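Local coordinates for superkiller protein 7 (Saccharomyces cerevisiae, PDB 4ZKE), which binds GTP and, although related to translational GTPases, probably acts in cytoplasmic RNA decay rather than in translation itself, at residues His38-Leu43 / Ile91-Asp96; Val133-Cys138 / Leu177-Asp182; Gln214-Ser219 / Pro254-Gln259. All coordinates share one frame; numbering follows the deposited sequence.

Contact 1: residues His38-Leu43 / Ile91-Asp96; sequences HLLYDL and IQVEND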
loop_
_atom_site.group_PDB
_atom_site.type_symbol
_atom_site.label_atom_id
_atom_site.label_comp_id
_atom_site.label_asym_id
_atom_site.label_seq_id
_atom_site.Cartn_x
_atom_site.Cartn_y
_atom_site.Cartn_z
ATOM N N HIS A 38 2.460 -3.210 -18.798
ATOM C CA HIS A 38 3.485 -3.430 -19.813
ATOM C C HIS A 38 4.712 -4.081 -19.180
ATOM O O HIS A 38 5.366 -4.922 -19.795
ATOM C CB HIS A 38 3.857 -2.107 -20.494
ATOM C CG HIS A 38 4.493 -2.272 -21.842
ATOM N ND1 HIS A 38 4.385 -1.321 -22.834
ATOM C CD2 HIS A 38 5.247 -3.271 -22.361
ATOM C CE1 HIS A 38 5.041 -1.727 -23.906
ATOM N NE2 HIS A 38 5.574 -2.907 -23.645
ATOM N N LEU A 39 5.013 -3.703 -17.941
ATOM C CA LEU A 39 6.126 -4.308 -17.217
ATOM C C LEU A 39 5.892 -5.804 -17.042
ATOM O O LEU A 39 6.786 -6.611 -17.302
ATOM C CB LEU A 39 6.315 -3.646 -15.851
ATOM C CG LEU A 39 7.467 -4.179 -14.994
ATOM C CD1 LEU A 39 8.810 -4.017 -15.701
ATOM C CD2 LEU A 39 7.483 -3.474 -13.646
ATOM N N LEU A 40 4.688 -6.167 -16.607
ATOM C CA LEU A 40 4.328 -7.569 -16.409
ATOM C C LEU A 40 4.478 -8.365 -17.700
ATOM O O LEU A 40 4.927 -9.510 -17.681
ATOM C CB LEU A 40 2.894 -7.690 -15.888
ATOM C CG LEU A 40 2.650 -7.292 -14.431
ATOM C CD1 LEU A 40 1.161 -7.280 -14.136
ATOM C CD2 LEU A 40 3.372 -8.233 -13.482
ATOM N N TYR A 41 4.097 -7.754 -18.817
ATOM C CA TYR A 41 4.255 -8.386 -20.120
ATOM C C TYR A 41 5.729 -8.588 -20.453
ATOM O O TYR A 41 6.112 -9.616 -21.010
ATOM C CB TYR A 41 3.584 -7.548 -21.209
ATOM C CG TYR A 41 3.793 -8.101 -22.598
ATOM C CD1 TYR A 41 3.123 -9.242 -23.018
ATOM C CD2 TYR A 41 4.665 -7.488 -23.489
ATOM C CE1 TYR A 41 3.308 -9.754 -24.286
ATOM C CE2 TYR A 41 4.858 -7.993 -24.759
ATOM C CZ TYR A 41 4.177 -9.127 -25.153
ATOM O OH TYR A 41 4.363 -9.637 -26.416
ATOM N N ASP A 42 6.553 -7.603 -20.109
ATOM C CA ASP A 42 7.983 -7.683 -20.381
ATOM C C ASP A 42 8.655 -8.758 -19.531
ATOM O O ASP A 42 9.705 -9.282 -19.903
ATOM C CB ASP A 42 8.648 -6.325 -20.150
ATOM C CG ASP A 42 8.330 -5.322 -21.249
ATOM O OD1 ASP A 42 7.467 -5.618 -22.101
ATOM O OD2 ASP A 42 8.935 -4.229 -21.257
ATOM N N LEU A 43 8.045 -9.089 -18.398
ATOM C CA LEU A 43 8.556 -10.143 -17.526
ATOM C C LEU A 43 7.913 -11.494 -17.845
ATOM O O LEU A 43 8.003 -12.434 -17.055
ATOM C CB LEU A 43 8.319 -9.784 -16.057
ATOM C CG LEU A 43 8.927 -8.464 -15.565
ATOM C CD1 LEU A 43 8.817 -8.360 -14.053
ATOM C CD2 LEU A 43 10.375 -8.302 -16.004
ATOM N N ILE A 91 0.100 -7.421 -7.006
ATOM C CA ILE A 91 0.627 -8.498 -7.841
ATOM C C ILE A 91 1.992 -8.952 -7.338
ATOM O O ILE A 91 2.926 -8.155 -7.255
ATOM C CB ILE A 91 0.759 -8.061 -9.320
ATOM C CG1 ILE A 91 -0.602 -7.650 -9.879
ATOM C CG2 ILE A 91 1.348 -9.176 -10.178
ATOM C CD1 ILE A 91 -0.806 -6.166 -9.924
ATOM N N GLN A 92 2.101 -10.238 -7.011
ATOM C CA GLN A 92 3.370 -10.825 -6.600
ATOM C C GLN A 92 3.994 -11.591 -7.761
ATOM O O GLN A 92 3.361 -12.467 -8.353
ATOM C CB GLN A 92 3.178 -11.746 -5.395
ATOM C CG GLN A 92 4.484 -12.257 -4.809
ATOM C CD GLN A 92 4.322 -12.839 -3.419
ATOM O OE1 GLN A 92 4.434 -12.127 -2.422
ATOM N NE2 GLN A 92 4.064 -14.140 -3.344
ATOM N N VAL A 93 5.239 -11.245 -8.079
ATOM C CA VAL A 93 5.956 -11.842 -9.200
ATOM C C VAL A 93 7.109 -12.689 -8.691
ATOM O O VAL A 93 7.859 -12.271 -7.811
ATOM C CB VAL A 93 6.505 -10.765 -10.165
ATOM C CG1 VAL A 93 7.164 -11.410 -11.375
ATOM C CG2 VAL A 93 5.392 -9.832 -10.607
ATOM N N GLU A 94 7.245 -13.882 -9.257
ATOM C CA GLU A 94 8.340 -14.779 -8.916
ATOM C C GLU A 94 8.735 -15.597 -10.139
ATOM O O GLU A 94 7.994 -16.479 -10.572
ATOM C CB GLU A 94 7.944 -15.701 -7.760
ATOM C CG GLU A 94 9.106 -16.495 -7.177
ATOM C CD GLU A 94 8.692 -17.361 -6.003
ATOM O OE1 GLU A 94 7.477 -17.446 -5.722
ATOM O OE2 GLU A 94 9.584 -17.955 -5.359
ATOM N N ASN A 95 9.896 -15.284 -10.706
ATOM C CA ASN A 95 10.386 -15.997 -11.878
ATOM C C ASN A 95 11.901 -15.887 -12.029
ATOM O O ASN A 95 12.585 -15.322 -11.173
ATOM C CB ASN A 95 9.687 -15.480 -13.141
ATOM C CG ASN A 95 9.912 -13.995 -13.380
ATOM O OD1 ASN A 95 10.867 -13.402 -12.877
ATOM N ND2 ASN A 95 9.026 -13.389 -14.160
ATOM N N ASP A 96 12.415 -16.422 -13.132
ATOM C CA ASP A 96 13.853 -16.500 -13.353
ATOM C C ASP A 96 14.432 -15.209 -13.929
ATOM O O ASP A 96 15.587 -15.180 -14.355
ATOM C CB ASP A 96 14.180 -17.683 -14.276
ATOM C CG ASP A 96 13.360 -17.680 -15.558
ATOM O OD1 ASP A 96 13.173 -18.769 -16.143
ATOM O OD2 ASP A 96 12.898 -16.598 -15.981
#
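N95 presents the ND2 end of its flat carboxamide to L43: L43 CB, 4.1 Å from ND2, lies nearly level with the amide, whereas L43 O, 3.2 Å from ND2, is tilted well off its plane, at an angle too poor for a hydrogen bond. What fixes the amide lies close by in the chain: OD1 accepts from the backbone N of L97, while ND2 gives a weak bond to E45. A chi1 of 60° sets CG between the backbone N and the carbonyl carbon, turning the amide back toward the helix end. An asparagine suits this partly exposed place because it can serve both backbone and carboxylate. Further in, the chemistry turns apolar. Helix 32-42, which follows the probable P-loop, here covers strand 89-93, an outermost strand of the central sheet, as helices cover sheets throughout P-loop folds. L40 sends CD2 across two branched neighbours, 3.9 Å from V93 CG2 and 4.0 Å from I91 CG2; alternate strand residues thus present methyls to one leucine, while Q92 between them points away. L43, just past the helix, brings CD1 to 4.4 Å from V93 CG1, and its side chain also touches F257.

Contact 2: residues Val133-Cys138 / Leu177-Asp182; sequences VLVIDC and LLNKAD. With GTP (guanosine-5'-triphosphate), chain C.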
loop_
_atom_site.group_PDB
_atom_site.type_symbol
_atom_site.label_atom_id
_atom_site.label_comp_id
_atom_site.label_asym_id
_atom_site.label_seq_id
_atom_site.Cartn_x
_atom_site.Cartn_y
_atom_site.Cartn_z
ATOM N N VAL A 133 7.224 4.320 -6.178
ATOM C CA VAL A 133 7.404 4.681 -7.578
ATOM C C VAL A 133 6.398 5.758 -7.944
ATOM O O VAL A 133 5.205 5.489 -8.098
ATOM C CB VAL A 133 7.248 3.469 -8.512
ATOM C CG1 VAL A 133 7.347 3.890 -9.972
ATOM C CG2 VAL A 133 8.314 2.445 -8.207
ATOM N N LEU A 134 6.898 6.983 -8.071
ATOM C CA LEU A 134 6.072 8.132 -8.403
ATOM C C LEU A 134 6.039 8.328 -9.911
ATOM O O LEU A 134 7.056 8.655 -10.523
ATOM C CB LEU A 134 6.603 9.389 -7.714
ATOM C CG LEU A 134 5.876 10.696 -8.035
ATOM C CD1 LEU A 134 4.412 10.624 -7.619
ATOM C CD2 LEU A 134 6.582 11.858 -7.353
ATOM N N VAL A 135 4.866 8.123 -10.499
ATOM C CA VAL A 135 4.700 8.213 -11.944
ATOM C C VAL A 135 4.158 9.583 -12.329
ATOM O O VAL A 135 3.156 10.040 -11.782
ATOM C CB VAL A 135 3.757 7.115 -12.471
ATOM C CG1 VAL A 135 3.653 7.175 -13.988
ATOM C CG2 VAL A 135 4.248 5.742 -12.029
ATOM N N ILE A 136 4.822 10.224 -13.283
ATOM C CA ILE A 136 4.494 11.593 -13.664
ATOM C C ILE A 136 4.333 11.741 -15.172
ATOM O O ILE A 136 5.172 11.280 -15.950
ATOM C CB ILE A 136 5.576 12.565 -13.163
ATOM C CG1 ILE A 136 5.634 12.515 -11.636
ATOM C CG2 ILE A 136 5.298 13.990 -13.639
ATOM C CD1 ILE A 136 6.817 13.208 -11.052
ATOM N N ASP A 137 3.242 12.390 -15.567
ATOM C CA ASP A 137 2.956 12.663 -16.971
ATOM C C ASP A 137 3.742 13.888 -17.435
ATOM O O ASP A 137 3.512 15.003 -16.963
ATOM C CB ASP A 137 1.455 12.884 -17.176
ATOM C CG ASP A 137 1.056 12.886 -18.641
ATOM O OD1 ASP A 137 1.936 13.070 -19.510
ATOM O OD2 ASP A 137 -0.147 12.708 -18.924
ATOM N N CYS A 138 4.663 13.669 -18.366
ATOM C CA CYS A 138 5.537 14.732 -18.843
ATOM C C CYS A 138 5.059 15.355 -20.151
ATOM O O CYS A 138 5.749 16.192 -20.731
ATOM C CB CYS A 138 6.951 14.194 -19.021
ATOM S SG CYS A 138 7.727 13.686 -17.492
ATOM N N LEU A 177 9.378 8.094 -12.147
ATOM C CA LEU A 177 9.266 7.745 -13.557
ATOM C C LEU A 177 8.700 8.918 -14.341
ATOM O O LEU A 177 7.536 9.286 -14.190
ATOM C CB LEU A 177 8.393 6.503 -13.749
ATOM C CG LEU A 177 8.974 5.181 -13.240
ATOM C CD1 LEU A 177 8.016 4.030 -13.528
ATOM C CD2 LEU A 177 10.340 4.899 -13.851
ATOM N N LEU A 178 9.558 9.511 -15.162
ATOM C CA LEU A 178 9.169 10.580 -16.065
ATOM C C LEU A 178 8.509 9.960 -17.295
ATOM O O LEU A 178 9.171 9.662 -18.290
ATOM C CB LEU A 178 10.394 11.416 -16.437
ATOM C CG LEU A 178 11.127 12.064 -15.255
ATOM C CD1 LEU A 178 12.283 12.919 -15.747
ATOM C CD2 LEU A 178 10.190 12.892 -14.386
ATOM N N ASN A 179 7.197 9.767 -17.205
ATOM C CA ASN A 179 6.460 8.923 -18.143
ATOM C C ASN A 179 5.904 9.680 -19.353
ATOM O O ASN A 179 5.903 10.915 -19.384
ATOM C CB ASN A 179 5.312 8.225 -17.397
ATOM C CG ASN A 179 4.777 7.008 -18.134
ATOM O OD1 ASN A 179 5.468 6.399 -18.950
ATOM N ND2 ASN A 179 3.531 6.649 -17.845
ATOM N N LYS A 180 5.434 8.918 -20.341
ATOM C CA LYS A 180 4.870 9.463 -21.574
ATOM C C LYS A 180 5.893 10.312 -22.318
ATOM O O LYS A 180 5.544 11.315 -22.943
ATOM C CB LYS A 180 3.613 10.289 -21.288
ATOM C CG LYS A 180 2.563 9.564 -20.470
ATOM C CD LYS A 180 1.174 10.121 -20.738
ATOM C CE LYS A 180 0.169 9.617 -19.729
ATOM N NZ LYS A 180 -1.166 10.236 -19.935
ATOM N N ALA A 181 7.154 9.900 -22.251
ATOM C CA ALA A 181 8.229 10.609 -22.932
ATOM C C ALA A 181 8.023 10.601 -24.448
ATOM O O ALA A 181 8.544 11.464 -25.155
ATOM C CB ALA A 181 9.573 9.995 -22.576
ATOM N N ASP A 182 7.258 9.629 -24.940
ATOM C CA ASP A 182 6.965 9.528 -26.368
ATOM C C ASP A 182 6.105 10.696 -26.855
ATOM O O ASP A 182 6.249 11.147 -27.991
ATOM C CB ASP A 182 6.262 8.204 -26.679
ATOM C CG ASP A 182 4.958 8.046 -25.926
ATOM O OD1 ASP A 182 4.974 8.129 -24.680
ATOM O OD2 ASP A 182 3.914 7.842 -26.578
HETATM P PG GTP C . -5.502 6.270 -12.878
HETATM O O1G GTP C . -5.813 4.802 -12.730
HETATM O O2G GTP C . -6.800 7.033 -12.985
HETATM O O3G GTP C . -4.718 6.785 -11.694
HETATM O O3B GTP C . -4.661 6.511 -14.231
HETATM P PB GTP C . -3.232 5.807 -14.441
HETATM O O1B GTP C . -3.329 4.355 -14.030
HETATM O O2B GTP C . -2.147 6.509 -13.662
HETATM O O3A GTP C . -2.927 5.908 -16.021
HETATM P PA GTP C . -3.590 4.972 -17.156
HETATM O O1A GTP C . -2.806 3.690 -17.252
HETATM O O2A GTP C . -5.060 4.709 -16.923
HETATM O "O5'" GTP C . -3.384 5.820 -18.509
HETATM C "C5'" GTP C . -4.018 7.062 -18.730
HETATM C "C4'" GTP C . -4.040 7.329 -20.231
HETATM O "O4'" GTP C . -2.726 7.641 -20.646
HETATM C "C3'" GTP C . -4.492 6.123 -21.034
HETATM O "O3'" GTP C . -5.422 6.524 -22.012
HETATM C "C2'" GTP C . -3.242 5.599 -21.704
HETATM O "O2'" GTP C . -3.515 5.122 -23.001
HETATM C "C1'" GTP C . -2.313 6.804 -21.710
HETATM N N9 GTP C . -0.909 6.426 -21.496
HETATM C C8 GTP C . -0.377 5.741 -20.436
HETATM N N7 GTP C . 0.958 5.623 -20.635
HETATM C C5 GTP C . 1.282 6.238 -21.795
HETATM C C6 GTP C . 2.488 6.421 -22.470
HETATM O O6 GTP C . 3.545 5.981 -22.015
HETATM N N1 GTP C . 2.490 7.102 -23.666
HETATM C C2 GTP C . 1.314 7.600 -24.186
HETATM N N2 GTP C . 1.317 8.259 -25.338
HETATM N N3 GTP C . 0.128 7.416 -23.514
HETATM C C4 GTP C . 0.113 6.745 -22.343
#
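The guanine-recognition motif of GTPases, NKxD, is spelled here by N179, K180, A181 and D182, at the end of strand 174-179 beside strand 131-137. D182 reads the base with both carboxylate oxygens: GTP N1 donates to OD1 and GTP N2 to OD2, each at 2.9 Å, a pairing that suits guanine's two neighbouring N-H groups. K180 lays its extended aliphatic chain over a face of the base, CG 3.7 Å from GTP C6, and carries NZ on to the ribose, where it donates to GTP O4' at 3.1 Å. D137 steadies that ammonium in a salt bridge, OD2 to NZ 2.9 Å, met from above the carboxylate plane, and N29 O takes a further bond; a lysine is long enough to do all this. N179 lies beside the base but spends its amide on the protein: ND2 donates to A30 O of the probable P-loop and OD1 accepts from G220 N in the loop after strand 213-217, joining the two. Behind the site lies the parallel core of the Ras-like G domain. I136 alternates between L177 O, to which its N donates at 3.0 Å, and N179 N, from which its O accepts at 2.8 Å. On the face turned to helix 32-42, V133 CG1 meets L177 CD1 at 3.6 Å; on the other, C138 SG packs 3.7 Å from L178 CB, beneath helix 188-204.

Contact 3: residues Gln214-Ser219 / Pro254-Gln259; sequences QFIPCS and PTFFSQ. With GTP (guanosine-5'-triphosphate), chain C.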
loop_
_atom_site.group_PDB
_atom_site.type_symbol
_atom_site.label_atom_id
_atom_site.label_comp_id
_atom_site.label_asym_id
_atom_site.label_seq_id
_atom_site.Cartn_x
_atom_site.Cartn_y
_atom_site.Cartn_z
ATOM N N GLN A 214 15.995 8.629 -7.451
ATOM C CA GLN A 214 16.554 8.732 -8.795
ATOM C C GLN A 214 15.446 8.921 -9.829
ATOM O O GLN A 214 14.308 8.503 -9.614
ATOM C CB GLN A 214 17.370 7.485 -9.133
ATOM C CG GLN A 214 16.543 6.213 -9.187
ATOM C CD GLN A 214 17.328 5.025 -9.700
ATOM O OE1 GLN A 214 17.352 3.966 -9.074
ATOM N NE2 GLN A 214 17.964 5.190 -10.851
ATOM N N PHE A 215 15.791 9.539 -10.954
ATOM C CA PHE A 215 14.843 9.770 -12.034
ATOM C C PHE A 215 15.088 8.798 -13.175
ATOM O O PHE A 215 16.232 8.452 -13.467
ATOM C CB PHE A 215 14.948 11.207 -12.547
ATOM C CG PHE A 215 14.540 12.242 -11.542
ATOM C CD1 PHE A 215 15.426 12.669 -10.568
ATOM C CD2 PHE A 215 13.270 12.795 -11.577
ATOM C CE1 PHE A 215 15.055 13.625 -9.642
ATOM C CE2 PHE A 215 12.891 13.752 -10.655
ATOM C CZ PHE A 215 13.783 14.168 -9.686
ATOM N N ILE A 216 14.006 8.360 -13.813
ATOM C CA ILE A 216 14.091 7.494 -14.985
ATOM C C ILE A 216 13.034 7.903 -16.005
ATOM O O ILE A 216 11.841 7.809 -15.728
ATOM C CB ILE A 216 13.889 6.006 -14.624
ATOM C CG1 ILE A 216 14.946 5.548 -13.615
ATOM C CG2 ILE A 216 13.940 5.134 -15.885
ATOM C CD1 ILE A 216 14.727 4.140 -13.088
ATOM N N PRO A 217 13.464 8.361 -17.192
ATOM C CA PRO A 217 12.486 8.645 -18.244
ATOM C C PRO A 217 11.988 7.361 -18.888
ATOM O O PRO A 217 12.747 6.398 -18.987
ATOM C CB PRO A 217 13.279 9.487 -19.235
ATOM C CG PRO A 217 14.666 8.960 -19.113
ATOM C CD PRO A 217 14.843 8.605 -17.655
ATOM N N CYS A 218 10.733 7.344 -19.320
ATOM C CA CYS A 218 10.176 6.142 -19.920
ATOM C C CYS A 218 8.862 6.393 -20.640
ATOM O O CYS A 218 8.289 7.481 -20.570
ATOM C CB CYS A 218 9.959 5.073 -18.849
ATOM S SG CYS A 218 8.766 5.560 -17.581
ATOM N N SER A 219 8.409 5.360 -21.343
ATOM C CA SER A 219 7.071 5.313 -21.915
ATOM C C SER A 219 6.439 3.973 -21.560
ATOM O O SER A 219 6.842 2.931 -22.077
ATOM C CB SER A 219 7.112 5.497 -23.432
ATOM O OG SER A 219 5.809 5.441 -23.983
ATOM N N PRO A 254 19.937 4.208 -16.245
ATOM C CA PRO A 254 19.475 2.817 -16.248
ATOM C C PRO A 254 18.022 2.657 -16.686
ATOM O O PRO A 254 17.284 3.641 -16.763
ATOM C CB PRO A 254 19.643 2.404 -14.789
ATOM C CG PRO A 254 19.403 3.669 -14.030
ATOM C CD PRO A 254 19.931 4.786 -14.889
ATOM N N THR A 255 17.621 1.422 -16.970
ATOM C CA THR A 255 16.219 1.122 -17.237
ATOM C C THR A 255 15.478 0.972 -15.916
ATOM O O THR A 255 16.098 0.804 -14.865
ATOM C CB THR A 255 16.040 -0.168 -18.053
ATOM O OG1 THR A 255 16.349 -1.302 -17.234
ATOM C CG2 THR A 255 16.932 -0.161 -19.288
ATOM N N PHE A 256 14.153 1.028 -15.972
ATOM C CA PHE A 256 13.341 0.886 -14.771
ATOM C C PHE A 256 13.584 -0.459 -14.090
ATOM O O PHE A 256 13.879 -0.509 -12.896
ATOM C CB PHE A 256 11.854 1.046 -15.111
ATOM C CG PHE A 256 10.938 0.911 -13.921
ATOM C CD1 PHE A 256 11.249 1.516 -12.713
ATOM C CD2 PHE A 256 9.761 0.190 -14.016
ATOM C CE1 PHE A 256 10.408 1.395 -11.621
ATOM C CE2 PHE A 256 8.914 0.067 -12.928
ATOM C CZ PHE A 256 9.239 0.670 -11.731
ATOM N N PHE A 257 13.473 -1.544 -14.850
ATOM C CA PHE A 257 13.566 -2.880 -14.272
ATOM C C PHE A 257 14.963 -3.199 -13.742
ATOM O O PHE A 257 15.108 -3.968 -12.792
ATOM C CB PHE A 257 13.158 -3.940 -15.294
ATOM C CG PHE A 257 13.282 -5.343 -14.776
ATOM C CD1 PHE A 257 12.428 -5.807 -13.792
ATOM C CD2 PHE A 257 14.262 -6.191 -15.260
ATOM C CE1 PHE A 257 12.543 -7.094 -13.303
ATOM C CE2 PHE A 257 14.381 -7.479 -14.777
ATOM C CZ PHE A 257 13.521 -7.931 -13.796
ATOM N N SER A 258 15.988 -2.620 -14.355
ATOM C CA SER A 258 17.352 -2.820 -13.883
ATOM C C SER A 258 17.501 -2.279 -12.465
ATOM O O SER A 258 18.178 -2.875 -11.631
ATOM C CB SER A 258 18.359 -2.146 -14.816
ATOM O OG SER A 258 18.220 -0.735 -14.784
ATOM N N GLN A 259 16.853 -1.152 -12.192
ATOM C CA GLN A 259 16.902 -0.555 -10.865
ATOM C C GLN A 259 16.042 -1.337 -9.880
ATOM O O GLN A 259 16.404 -1.480 -8.710
ATOM C CB GLN A 259 16.456 0.909 -10.918
ATOM C CG GLN A 259 17.387 1.798 -11.726
ATOM C CD GLN A 259 18.830 1.700 -11.261
ATOM O OE1 GLN A 259 19.716 1.309 -12.022
ATOM N NE2 GLN A 259 19.069 2.047 -10.003
HETATM P PG GTP C . -5.502 6.270 -12.878
HETATM O O1G GTP C . -5.813 4.802 -12.730
HETATM O O2G GTP C . -6.800 7.033 -12.985
HETATM O O3G GTP C . -4.718 6.785 -11.694
HETATM O O3B GTP C . -4.661 6.511 -14.231
HETATM P PB GTP C . -3.232 5.807 -14.441
HETATM O O1B GTP C . -3.329 4.355 -14.030
HETATM O O2B GTP C . -2.147 6.509 -13.662
HETATM O O3A GTP C . -2.927 5.908 -16.021
HETATM P PA GTP C . -3.590 4.972 -17.156
HETATM O O1A GTP C . -2.806 3.690 -17.252
HETATM O O2A GTP C . -5.060 4.709 -16.923
HETATM O "O5'" GTP C . -3.384 5.820 -18.509
HETATM C "C5'" GTP C . -4.018 7.062 -18.730
HETATM C "C4'" GTP C . -4.040 7.329 -20.231
HETATM O "O4'" GTP C . -2.726 7.641 -20.646
HETATM C "C3'" GTP C . -4.492 6.123 -21.034
HETATM O "O3'" GTP C . -5.422 6.524 -22.012
HETATM C "C2'" GTP C . -3.242 5.599 -21.704
HETATM O "O2'" GTP C . -3.515 5.122 -23.001
HETATM C "C1'" GTP C . -2.313 6.804 -21.710
HETATM N N9 GTP C . -0.909 6.426 -21.496
HETATM C C8 GTP C . -0.377 5.741 -20.436
HETATM N N7 GTP C . 0.958 5.623 -20.635
HETATM C C5 GTP C . 1.282 6.238 -21.795
HETATM C C6 GTP C . 2.488 6.421 -22.470
HETATM O O6 GTP C . 3.545 5.981 -22.015
HETATM N N1 GTP C . 2.490 7.102 -23.666
HETATM C C2 GTP C . 1.314 7.600 -24.186
HETATM N N2 GTP C . 1.317 8.259 -25.338
HETATM N N3 GTP C . 0.128 7.416 -23.514
HETATM C C4 GTP C . 0.113 6.745 -22.343
#
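Q214 leaves strand 213-217 with its CB directed at segment 254-259; CG sits between the backbone N and the carbonyl carbon (chi1 64°), and the extended chain beyond it carries the amide up to Q259. CD comes within 3.8 Å of Q259 CG. OE1 accepts from Q259 NE2 at 2.7 Å, in the carbonyl plane and on a lone pair, while NE2 reaches P254 CG at 3.8 Å. The amide planes stand 74° apart and the donor approaches at 116° to the C=O; the bond is short but bent, with OE1 tilted out of the Q259 amide plane. A glutamine is long enough to cross from edge strand to helix and offers a carbonyl to the Q259 amide. With an alanine here, Q259 NE2 would probably lose its acceptor, leaving the Q259 amide freer to turn. The strand is an outermost one of the G-domain sheet, and helix 256-267 starts over one face of it, capped by T255, whose OG1 accepts from S258 N. Beneath the helix start, buried I216 holds CG2 3.8 Å from P254 O, and its CD1 sits at the edge of the F256 ring, 3.9 Å from F256 CA and 3.8 Å from Q259 CG. F256 reaches on to L35 and L39 of helix 32-42. Past the strand, S219 OG lies 3.0 Å from GTP O6, in the probable counterpart of the SAK loop of related GTPases.

Overall arrangement
All three contacts belong to the GTP-binding domain and reach its six-stranded sheet. Contacts 1 and 2 are buried, the first although it lies at an edge strand; contact 3 is only partly buried, its glutamine pair being partly exposed. Contact 2 lies between parallel neighbours and combines backbone bonding with charged and polar groups turned to the nucleotide. Contact 3 adds the adjoining edge strand, 213-217: L178 N and I216 O lie 2.9 Å apart, a probable hydrogen bond, and both contacts reach the guanine. Contact 1, about 20 Å from contact 2 between centres, is mostly methyl packing. It nevertheless touches contact 3, where helices 32-42 and 256-267 pack together.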